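PDB 5EFZ: ethyl acetate hydrolase from Pseudomonas veronii, which hydrolyses ethyl acetate to ethanol and acetate, a step in the bacterial breakdown of short-chain methyl ketones such as 2-butanone. Local coordinates for residues E324-D332 with M344-E354; F187-D198 with V212-W223. One frame throughout, in Å; residues are numbered along the deposited sequence.

Interaction 1: residues E324-D332 with M344-E354; sequences EFRPLRSID and MLDQLDAHLAE
The imidazole of His-351 carries Arg-326 CB over one face, almost directly above the ring centre and 4.0 Å from the centroid, a CH-pi contact, while Leu-328 CD2 and a water lie at its edge in plane. The Arg-326 chain runs on extended past the ring, and its guanidinium stands at 80° to the imidazole. NH1 gives a hydrogen bond of 3.0 Å to His-351 ND1. At the edge of the guanidinium sit two carboxylates. Glu-324 OE1 takes both NE and NH2 side-on. Glu-354, its plane 82° from the guanidinium, receives NH1 on OE1 from above the carboxylate plane; the bond from NH2 to OE2, part of the salt bridge, is short (2.7 Å) but weak in its angle. An alanine in place of this arginine is likely to leave the two glutamates facing each other without their shared cation and His-351 ND1 without its donor.

Further along, the Gln-347 amide bonds both the N-H and the C=O of Arg-329, each bond in the carbonyl plane and on a lone pair; Arg-329 N to OE1 is nearly straight at 176°. The water links Pro-327 O, Gln-347 OE1 and His-351 NE2. Below this polar row, Leu-328 packs CB on Met-344 CG and CD2 on Leu-348 CB, and Met-344 CG also meets Ser-330 CB, whose hydroxyl is bonded to Asp-341. Helix 342-356 thus packs along the loop that follows edge strand 324-325 and leads towards His-334, the probable catalytic histidine. One arginine probably offsets the repulsion between Glu-324 and Glu-354, while amide and water satisfy backbone groups of the loop.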
loop_
_atom_site.group_PDB
_atom_site.type_symbol
_atom_site.label_atom_id
_atom_site.label_comp_id
_atom_site.label_asym_id
_atom_site.label_seq_id
_atom_site.Cartn_x
_atom_site.Cartn_y
_atom_site.Cartn_z
ATOM N N GLU A 324 3.808 -6.620 -26.982
ATOM C CA GLU A 324 5.132 -6.713 -26.359
ATOM C C GLU A 324 5.050 -6.212 -24.944
ATOM O O GLU A 324 4.325 -5.271 -24.666
ATOM C CB GLU A 324 6.175 -5.912 -27.126
ATOM C CG GLU A 324 6.314 -6.412 -28.557
ATOM C CD GLU A 324 7.452 -5.777 -29.311
ATOM O OE1 GLU A 324 8.373 -5.249 -28.663
ATOM O OE2 GLU A 324 7.427 -5.806 -30.568
ATOM N N PHE A 325 5.819 -6.833 -24.066
ATOM C CA PHE A 325 5.860 -6.438 -22.662
ATOM C C PHE A 325 7.094 -5.570 -22.438
ATOM O O PHE A 325 8.234 -6.023 -22.633
ATOM C CB PHE A 325 5.878 -7.698 -21.775
ATOM C CG PHE A 325 5.718 -7.418 -20.302
ATOM C CD1 PHE A 325 4.549 -6.853 -19.827
ATOM C CD2 PHE A 325 6.729 -7.765 -19.396
ATOM C CE1 PHE A 325 4.376 -6.615 -18.450
ATOM C CE2 PHE A 325 6.570 -7.522 -18.008
ATOM C CZ PHE A 325 5.384 -6.931 -17.552
ATOM N N ARG A 326 6.875 -4.296 -22.140
ATOM C CA ARG A 326 7.969 -3.342 -21.967
ATOM C C ARG A 326 7.832 -2.523 -20.672
ATOM O O ARG A 326 7.419 -1.376 -20.707
ATOM C CB ARG A 326 8.030 -2.409 -23.169
ATOM C CG ARG A 326 8.587 -3.140 -24.420
ATOM C CD ARG A 326 8.372 -2.390 -25.683
ATOM N NE ARG A 326 8.977 -3.061 -26.844
ATOM C CZ ARG A 326 9.903 -2.523 -27.627
ATOM N NH1 ARG A 326 10.359 -1.316 -27.357
ATOM N NH2 ARG A 326 10.378 -3.192 -28.677
ATOM N N PRO A 327 8.210 -3.120 -19.545
ATOM C CA PRO A 327 8.067 -2.382 -18.276
ATOM C C PRO A 327 8.954 -1.132 -18.273
ATOM O O PRO A 327 10.076 -1.185 -18.814
ATOM C CB PRO A 327 8.555 -3.376 -17.213
ATOM C CG PRO A 327 8.602 -4.700 -17.886
ATOM C CD PRO A 327 8.844 -4.431 -19.359
ATOM N N LEU A 328 8.469 -0.067 -17.640
ATOM C CA LEU A 328 9.238 1.145 -17.406
ATOM C C LEU A 328 9.954 1.000 -16.067
ATOM O O LEU A 328 9.313 0.689 -15.063
ATOM C CB LEU A 328 8.320 2.366 -17.375
ATOM C CG LEU A 328 7.618 2.607 -18.714
ATOM C CD1 LEU A 328 6.594 3.690 -18.519
ATOM C CD2 LEU A 328 8.655 3.049 -19.757
ATOM N N ARG A 329 11.253 1.241 -16.030
ATOM C CA ARG A 329 12.006 1.002 -14.790
ATOM C C ARG A 329 11.994 2.307 -14.014
ATOM O O ARG A 329 12.603 3.289 -14.455
ATOM C CB ARG A 329 13.450 0.562 -15.088
ATOM C CG ARG A 329 13.529 -0.789 -15.784
ATOM C CD ARG A 329 14.881 -1.075 -16.435
ATOM N NE ARG A 329 14.813 -2.424 -16.987
ATOM C CZ ARG A 329 15.488 -3.477 -16.528
ATOM N NH1 ARG A 329 16.373 -3.337 -15.556
ATOM N NH2 ARG A 329 15.305 -4.665 -17.084
ATOM N N SER A 330 11.291 2.341 -12.885
ATOM C CA SER A 330 11.274 3.546 -12.074
ATOM C C SER A 330 10.877 3.240 -10.641
ATOM O O SER A 330 9.800 2.685 -10.404
ATOM C CB SER A 330 10.280 4.577 -12.655
ATOM O OG SER A 330 10.226 5.695 -11.778
ATOM N N ILE A 331 11.718 3.629 -9.688
ATOM C CA ILE A 331 11.339 3.452 -8.284
ATOM C C ILE A 331 10.278 4.476 -7.872
ATOM O O ILE A 331 9.785 4.429 -6.734
ATOM C CB ILE A 331 12.559 3.553 -7.340
ATOM C CG1 ILE A 331 13.176 4.952 -7.409
ATOM C CG2 ILE A 331 13.609 2.445 -7.669
ATOM C CD1 ILE A 331 14.200 5.204 -6.351
ATOM N N ASP A 332 9.917 5.409 -8.769
ATOM C CA ASP A 332 8.885 6.395 -8.407
ATOM C C ASP A 332 7.511 5.727 -8.412
ATOM O O ASP A 332 6.548 6.280 -7.900
ATOM C CB ASP A 332 8.860 7.613 -9.353
ATOM C CG ASP A 332 10.051 8.549 -9.146
ATOM O OD1 ASP A 332 11.102 8.113 -8.617
ATOM O OD2 ASP A 332 9.962 9.727 -9.542
ATOM N N MET A 344 12.703 7.651 -16.518
ATOM C CA MET A 344 11.505 6.957 -16.947
ATOM C C MET A 344 10.864 7.616 -18.171
ATOM O O MET A 344 10.470 6.927 -19.112
ATOM C CB MET A 344 10.496 6.889 -15.789
ATOM C CG MET A 344 9.391 5.874 -16.002
ATOM S SD MET A 344 7.810 6.402 -15.289
ATOM C CE MET A 344 7.502 7.659 -16.563
ATOM N N LEU A 345 10.761 8.942 -18.182
ATOM C CA LEU A 345 10.285 9.652 -19.391
ATOM C C LEU A 345 11.155 9.356 -20.624
ATOM O O LEU A 345 10.629 9.236 -21.730
ATOM C CB LEU A 345 10.248 11.167 -19.161
ATOM C CG LEU A 345 9.180 11.587 -18.108
ATOM C CD1 LEU A 345 9.161 13.084 -17.942
ATOM C CD2 LEU A 345 7.776 11.099 -18.466
ATOM N N ASP A 346 12.475 9.265 -20.426
ATOM C CA ASP A 346 13.377 8.978 -21.532
ATOM C C ASP A 346 13.116 7.559 -22.053
ATOM O O ASP A 346 13.032 7.352 -23.268
ATOM C CB ASP A 346 14.827 9.164 -21.090
ATOM C CG ASP A 346 15.804 9.028 -22.228
ATOM O OD1 ASP A 346 15.907 9.970 -23.038
ATOM O OD2 ASP A 346 16.483 7.976 -22.300
ATOM N N GLN A 347 12.941 6.589 -21.146
ATOM C CA GLN A 347 12.615 5.229 -21.595
ATOM C C GLN A 347 11.310 5.199 -22.363
ATOM O O GLN A 347 11.174 4.532 -23.409
ATOM C CB GLN A 347 12.498 4.269 -20.414
ATOM C CG GLN A 347 13.673 4.177 -19.496
ATOM C CD GLN A 347 13.265 3.409 -18.234
ATOM O OE1 GLN A 347 12.594 2.363 -18.319
ATOM N NE2 GLN A 347 13.625 3.947 -17.072
ATOM N N LEU A 348 10.317 5.907 -21.836
ATOM C CA LEU A 348 9.010 5.898 -22.465
ATOM C C LEU A 348 9.064 6.462 -23.877
ATOM O O LEU A 348 8.416 5.924 -24.790
ATOM C CB LEU A 348 8.011 6.711 -21.630
ATOM C CG LEU A 348 6.596 6.768 -22.215
ATOM C CD1 LEU A 348 6.011 5.362 -22.336
ATOM C CD2 LEU A 348 5.704 7.615 -21.317
ATOM N N ASP A 349 9.814 7.559 -24.056
ATOM C CA ASP A 349 9.906 8.180 -25.383
ATOM C C ASP A 349 10.503 7.198 -26.377
ATOM O O ASP A 349 10.081 7.149 -27.563
ATOM C CB ASP A 349 10.747 9.472 -25.347
ATOM C CG ASP A 349 9.911 10.712 -24.992
ATOM O OD1 ASP A 349 8.663 10.667 -25.139
ATOM O OD2 ASP A 349 10.498 11.735 -24.568
ATOM N N ALA A 350 11.496 6.443 -25.905
ATOM C CA ALA A 350 12.201 5.486 -26.768
ATOM C C ALA A 350 11.249 4.356 -27.189
ATOM O O ALA A 350 11.197 3.983 -28.373
ATOM C CB ALA A 350 13.445 4.932 -26.066
ATOM N N HIS A 351 10.483 3.823 -26.234
ATOM C CA HIS A 351 9.517 2.765 -26.557
ATOM C C HIS A 351 8.422 3.305 -27.496
ATOM O O HIS A 351 8.058 2.670 -28.490
ATOM C CB HIS A 351 8.852 2.189 -25.293
ATOM C CG HIS A 351 9.770 1.399 -24.420
ATOM N ND1 HIS A 351 10.549 0.354 -24.887
ATOM C CD2 HIS A 351 10.038 1.481 -23.094
ATOM C CE1 HIS A 351 11.244 -0.160 -23.895
ATOM N NE2 HIS A 351 10.948 0.510 -22.786
ATOM N N LEU A 352 7.884 4.470 -27.172
ATOM C CA LEU A 352 6.819 5.034 -28.007
ATOM C C LEU A 352 7.292 5.351 -29.431
ATOM O O LEU A 352 6.535 5.184 -30.391
ATOM C CB LEU A 352 6.251 6.296 -27.384
ATOM C CG LEU A 352 5.380 6.127 -26.128
ATOM C CD1 LEU A 352 4.878 7.508 -25.688
ATOM C CD2 LEU A 352 4.223 5.141 -26.337
ATOM N N ALA A 353 8.526 5.827 -29.573
ATOM C CA ALA A 353 9.042 6.128 -30.903
ATOM C C ALA A 353 9.176 4.820 -31.698
ATOM O O ALA A 353 8.906 4.769 -32.904
ATOM C CB ALA A 353 10.392 6.872 -30.809
ATOM N N GLU A 354 9.545 3.750 -31.013
ATOM C CA GLU A 354 9.715 2.462 -31.671
ATOM C C GLU A 354 8.348 1.945 -32.093
ATOM O O GLU A 354 8.176 1.446 -33.193
ATOM C CB GLU A 354 10.412 1.462 -30.752
ATOM C CG GLU A 354 10.570 0.090 -31.383
ATOM C CD GLU A 354 11.425 -0.849 -30.560
ATOM O OE1 GLU A 354 12.079 -0.399 -29.593
ATOM O OE2 GLU A 354 11.439 -2.051 -30.889
HETATM O O HOH W 1 11.989 0.537 -20.119
#

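Interaction 2: residues F187-D198 with V212-W223; sequences FTEILIEAITTD and VAAGLERHAKLW. With EDO (1,2-ethanediol), chain J.
With CG anti to the backbone N (chi1 -170°), His-219 swings its ring between two residues of helix 187-196: Leu-191 CD2 lies over one face and Ile-195 CD1 over the other, each a CH-pi contact, at 4.1 and 4.0 Å from the ring centroid. The edge is used too. ND1 gives a hydrogen bond to Leu-191 O (3.0 Å); the oxygen lies in the ring plane, but the bond is somewhat bent (151°) and ND1 stands above the carbonyl plane. Phe-187, its CG likewise anti to N (chi1 172°), turns its edge to the face of Trp-223 in a T-shaped pair, centroids 5.4 Å apart; Leu-191 CD1 approaches the indole NE1.

The two helices run nearly antiparallel, 7.6 Å apart at their axes. That closeness rests on Gly-215, whose CA lies 3.3 Å from Ala-194 O, and on Ala-194, a knob among Gly-215, Arg-218, His-219 and Leu-222. Near the start of helix 213-223, Asp-198 OD2 accepts from Gly-215 N at 2.9 Å, so its charge probably interacts favourably with the helix dipole. Leu-222 also meets Leu-222 of the second subunit, and Trp-223 touches His-334: one apolar seam, pinned by two hydrogen bonds, runs from the dimer interface to the probable active site.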
loop_
_atom_site.group_PDB
_atom_site.type_symbol
_atom_site.label_atom_id
_atom_site.label_comp_id
_atom_site.label_asym_id
_atom_site.label_seq_id
_atom_site.Cartn_x
_atom_site.Cartn_y
_atom_site.Cartn_z
ATOM N N PHE A 187 -8.328 -0.759 -2.777
ATOM C CA PHE A 187 -7.592 0.488 -2.657
ATOM C C PHE A 187 -8.488 1.692 -2.961
ATOM O O PHE A 187 -8.537 2.661 -2.216
ATOM C CB PHE A 187 -6.410 0.472 -3.624
ATOM C CG PHE A 187 -5.685 1.788 -3.740
ATOM C CD1 PHE A 187 -5.368 2.529 -2.620
ATOM C CD2 PHE A 187 -5.235 2.235 -4.993
ATOM C CE1 PHE A 187 -4.639 3.757 -2.749
ATOM C CE2 PHE A 187 -4.536 3.460 -5.122
ATOM C CZ PHE A 187 -4.239 4.204 -4.006
ATOM N N THR A 188 -9.193 1.618 -4.081
ATOM C CA THR A 188 -10.042 2.739 -4.466
ATOM C C THR A 188 -11.232 2.878 -3.516
ATOM O O THR A 188 -11.660 3.984 -3.226
ATOM C CB THR A 188 -10.505 2.576 -5.891
ATOM O OG1 THR A 188 -9.328 2.376 -6.717
ATOM C CG2 THR A 188 -11.226 3.872 -6.336
ATOM N N GLU A 189 -11.748 1.767 -3.007
ATOM C CA GLU A 189 -12.798 1.847 -1.977
ATOM C C GLU A 189 -12.305 2.609 -0.747
ATOM O O GLU A 189 -13.020 3.451 -0.177
ATOM C CB GLU A 189 -13.277 0.460 -1.565
ATOM C CG GLU A 189 -14.278 0.504 -0.400
ATOM C CD GLU A 189 -15.016 -0.810 -0.220
ATOM O OE1 GLU A 189 -14.890 -1.452 0.856
ATOM O OE2 GLU A 189 -15.745 -1.181 -1.151
ATOM N N ILE A 190 -11.092 2.310 -0.322
ATOM C CA ILE A 190 -10.527 2.986 0.847
ATOM C C ILE A 190 -10.315 4.457 0.544
ATOM O O ILE A 190 -10.547 5.310 1.397
ATOM C CB ILE A 190 -9.193 2.302 1.276
ATOM C CG1 ILE A 190 -9.561 0.908 1.858
ATOM C CG2 ILE A 190 -8.405 3.198 2.301
ATOM C CD1 ILE A 190 -8.335 -0.040 2.091
ATOM N N LEU A 191 -9.876 4.757 -0.680
ATOM C CA LEU A 191 -9.736 6.170 -1.116
ATOM C C LEU A 191 -11.061 6.908 -1.098
ATOM O O LEU A 191 -11.126 8.098 -0.748
ATOM C CB LEU A 191 -9.161 6.256 -2.518
ATOM C CG LEU A 191 -7.674 6.000 -2.728
ATOM C CD1 LEU A 191 -7.414 5.986 -4.260
ATOM C CD2 LEU A 191 -6.821 7.082 -2.017
ATOM N N ILE A 192 -12.098 6.231 -1.573
ATOM C CA ILE A 192 -13.449 6.816 -1.568
ATOM C C ILE A 192 -13.902 7.089 -0.133
ATOM O O ILE A 192 -14.439 8.169 0.179
ATOM C CB ILE A 192 -14.464 5.888 -2.268
ATOM C CG1 ILE A 192 -14.204 5.897 -3.800
ATOM C CG2 ILE A 192 -15.920 6.306 -1.953
ATOM C CD1 ILE A 192 -14.919 4.736 -4.584
ATOM N N GLU A 193 -13.686 6.123 0.749
ATOM C CA GLU A 193 -14.182 6.294 2.119
ATOM C C GLU A 193 -13.435 7.409 2.850
ATOM O O GLU A 193 -13.984 8.026 3.764
ATOM C CB GLU A 193 -14.108 4.967 2.875
ATOM C CG GLU A 193 -15.181 4.006 2.340
ATOM C CD GLU A 193 -15.110 2.598 2.885
ATOM O OE1 GLU A 193 -14.094 2.236 3.529
ATOM O OE2 GLU A 193 -16.093 1.843 2.640
ATOM N N ALA A 194 -12.194 7.672 2.464
ATOM C CA ALA A 194 -11.456 8.778 3.081
ATOM C C ALA A 194 -12.241 10.088 2.904
ATOM O O ALA A 194 -12.295 10.947 3.791
ATOM C CB ALA A 194 -10.080 8.901 2.457
ATOM N N ILE A 195 -12.860 10.221 1.738
ATOM C CA ILE A 195 -13.673 11.374 1.444
ATOM C C ILE A 195 -15.061 11.253 2.050
ATOM O O ILE A 195 -15.514 12.180 2.720
ATOM C CB ILE A 195 -13.803 11.571 -0.056
ATOM C CG1 ILE A 195 -12.443 12.019 -0.606
ATOM C CG2 ILE A 195 -14.887 12.600 -0.367
ATOM C CD1 ILE A 195 -12.406 12.038 -2.141
ATOM N N THR A 196 -15.741 10.125 1.837
ATOM C CA THR A 196 -17.168 10.074 2.199
ATOM C C THR A 196 -17.394 9.996 3.700
ATOM O O THR A 196 -18.481 10.371 4.192
ATOM C CB THR A 196 -17.907 8.895 1.537
ATOM O OG1 THR A 196 -17.384 7.661 2.030
ATOM C CG2 THR A 196 -17.786 8.937 -0.008
ATOM N N THR A 197 -16.387 9.563 4.452
ATOM C CA THR A 197 -16.557 9.544 5.912
ATOM C C THR A 197 -16.315 10.902 6.608
ATOM O O THR A 197 -16.515 11.030 7.815
ATOM C CB THR A 197 -15.632 8.519 6.570
ATOM O OG1 THR A 197 -14.274 8.833 6.238
ATOM C CG2 THR A 197 -15.969 7.120 6.076
ATOM N N ASP A 198 -15.844 11.893 5.864
ATOM C CA ASP A 198 -15.742 13.254 6.384
ATOM C C ASP A 198 -17.160 13.787 6.570
ATOM O O ASP A 198 -17.914 13.858 5.594
ATOM C CB ASP A 198 -14.945 14.115 5.390
ATOM C CG ASP A 198 -14.650 15.517 5.911
ATOM O OD1 ASP A 198 -15.237 15.924 6.928
ATOM O OD2 ASP A 198 -13.827 16.211 5.271
ATOM N N VAL A 212 -14.439 20.187 2.720
ATOM C CA VAL A 212 -14.118 18.769 2.803
ATOM C C VAL A 212 -12.594 18.556 2.832
ATOM O O VAL A 212 -12.102 17.513 2.433
ATOM C CB VAL A 212 -14.732 17.966 1.591
ATOM C CG1 VAL A 212 -14.763 16.471 1.864
ATOM C CG2 VAL A 212 -16.156 18.445 1.299
ATOM N N ALA A 213 -11.858 19.548 3.325
ATOM C CA ALA A 213 -10.402 19.468 3.353
ATOM C C ALA A 213 -9.870 18.258 4.143
ATOM O O ALA A 213 -8.850 17.671 3.760
ATOM C CB ALA A 213 -9.828 20.768 3.918
ATOM N N ALA A 214 -10.527 17.892 5.244
ATOM C CA ALA A 214 -10.043 16.749 6.035
ATOM C C ALA A 214 -10.082 15.464 5.208
ATOM O O ALA A 214 -9.115 14.709 5.186
ATOM C CB ALA A 214 -10.840 16.580 7.317
ATOM N N GLY A 215 -11.205 15.219 4.528
ATOM C CA GLY A 215 -11.338 14.052 3.676
ATOM C C GLY A 215 -10.326 14.091 2.540
ATOM O O GLY A 215 -9.720 13.071 2.199
ATOM N N LEU A 216 -10.131 15.262 1.949
ATOM C CA LEU A 216 -9.189 15.366 0.827
ATOM C C LEU A 216 -7.725 15.119 1.296
ATOM O O LEU A 216 -6.924 14.496 0.571
ATOM C CB LEU A 216 -9.302 16.723 0.134
ATOM C CG LEU A 216 -10.584 16.930 -0.690
ATOM C CD1 LEU A 216 -10.713 18.384 -1.091
ATOM C CD2 LEU A 216 -10.578 16.029 -1.952
ATOM N N GLU A 217 -7.379 15.631 2.467
ATOM C CA GLU A 217 -6.046 15.368 3.032
ATOM C C GLU A 217 -5.835 13.866 3.330
ATOM O O GLU A 217 -4.751 13.345 3.104
ATOM C CB GLU A 217 -5.837 16.184 4.323
ATOM C CG GLU A 217 -5.593 17.681 4.068
ATOM C CD GLU A 217 -5.104 18.426 5.308
ATOM O OE1 GLU A 217 -4.809 17.778 6.354
ATOM O OE2 GLU A 217 -5.006 19.673 5.221
ATOM N N ARG A 218 -6.864 13.177 3.846
ATOM C CA ARG A 218 -6.726 11.728 4.136
ATOM C C ARG A 218 -6.535 10.965 2.835
ATOM O O ARG A 218 -5.755 10.004 2.746
ATOM C CB ARG A 218 -7.960 11.179 4.920
ATOM C CG ARG A 218 -8.158 11.801 6.314
ATOM C CD ARG A 218 -9.526 11.380 6.968
ATOM N NE ARG A 218 -9.799 12.085 8.237
ATOM C CZ ARG A 218 -10.958 12.675 8.534
ATOM N NH1 ARG A 218 -11.955 12.659 7.656
ATOM N NH2 ARG A 218 -11.123 13.285 9.704
ATOM N N HIS A 219 -7.265 11.415 1.815
ATOM C CA HIS A 219 -7.169 10.879 0.468
ATOM C C HIS A 219 -5.731 11.052 -0.049
ATOM O O HIS A 219 -5.121 10.102 -0.559
ATOM C CB HIS A 219 -8.173 11.646 -0.399
ATOM C CG HIS A 219 -8.410 11.084 -1.770
ATOM N ND1 HIS A 219 -9.279 10.050 -2.000
ATOM C CD2 HIS A 219 -7.933 11.470 -2.976
ATOM C CE1 HIS A 219 -9.340 9.815 -3.310
ATOM N NE2 HIS A 219 -8.524 10.648 -3.916
ATOM N N ALA A 220 -5.186 12.259 0.141
ATOM C CA ALA A 220 -3.797 12.530 -0.251
ATOM C C ALA A 220 -2.803 11.643 0.503
ATOM O O ALA A 220 -1.815 11.186 -0.076
ATOM C CB ALA A 220 -3.448 14.005 -0.029
ATOM N N LYS A 221 -3.025 11.426 1.796
ATOM C CA LYS A 221 -2.100 10.574 2.554
ATOM C C LYS A 221 -2.125 9.141 2.033
ATOM O O LYS A 221 -1.084 8.475 1.939
ATOM C CB LYS A 221 -2.438 10.578 4.040
ATOM C CG LYS A 221 -1.997 11.812 4.786
ATOM C CD LYS A 221 -2.124 11.498 6.284
ATOM C CE LYS A 221 -1.792 12.640 7.185
ATOM N NZ LYS A 221 -1.991 12.223 8.623
ATOM N N LEU A 222 -3.316 8.652 1.694
ATOM C CA LEU A 222 -3.421 7.294 1.147
ATOM C C LEU A 222 -2.713 7.190 -0.189
ATOM O O LEU A 222 -2.090 6.168 -0.488
ATOM C CB LEU A 222 -4.879 6.889 0.996
ATOM C CG LEU A 222 -5.580 6.642 2.319
ATOM C CD1 LEU A 222 -7.120 6.771 2.166
ATOM C CD2 LEU A 222 -5.220 5.240 2.839
ATOM N N TRP A 223 -2.815 8.230 -1.008
ATOM C CA TRP A 223 -2.078 8.289 -2.263
ATOM C C TRP A 223 -0.567 8.317 -2.037
ATOM O O TRP A 223 0.192 7.783 -2.831
ATOM C CB TRP A 223 -2.499 9.516 -3.082
ATOM C CG TRP A 223 -3.642 9.197 -3.977
ATOM C CD1 TRP A 223 -4.958 9.594 -3.826
ATOM C CD2 TRP A 223 -3.592 8.399 -5.168
ATOM N NE1 TRP A 223 -5.717 9.097 -4.876
ATOM C CE2 TRP A 223 -4.908 8.373 -5.713
ATOM C CE3 TRP A 223 -2.556 7.736 -5.849
ATOM C CZ2 TRP A 223 -5.220 7.662 -6.892
ATOM C CZ3 TRP A 223 -2.873 7.027 -7.030
ATOM C CH2 TRP A 223 -4.190 7.023 -7.540
HETATM C C1 EDO J . -21.118 12.187 5.882
HETATM O O1 EDO J . -19.706 12.038 5.699
HETATM C C2 EDO J . -21.765 12.673 4.596
HETATM O O2 EDO J . -22.251 11.533 3.881
#

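In the fold
The two contacts sit about 31 Å apart between centres and share no element. Interaction 2 reaches the probable triad through Trp-223, whereas interaction 1 stays about 9 Å from it, side chain to side chain. Interaction 1 belongs to the alpha/beta hydrolase core, fixing the last helix against the margin of the central sheet; it is only partly buried, and its chemistry is accordingly mixed, with salt bridges, an amide pair and a water above a small apolar layer. Interaction 2 joins two helices of the insertion between strands 170-174 and 296-300. It is buried, mostly by aliphatic and aromatic packing, and Lys-221 forms salt bridges with Glu-189 and Glu-193 of the second subunit, and the reverse; no other chain touches interaction 1.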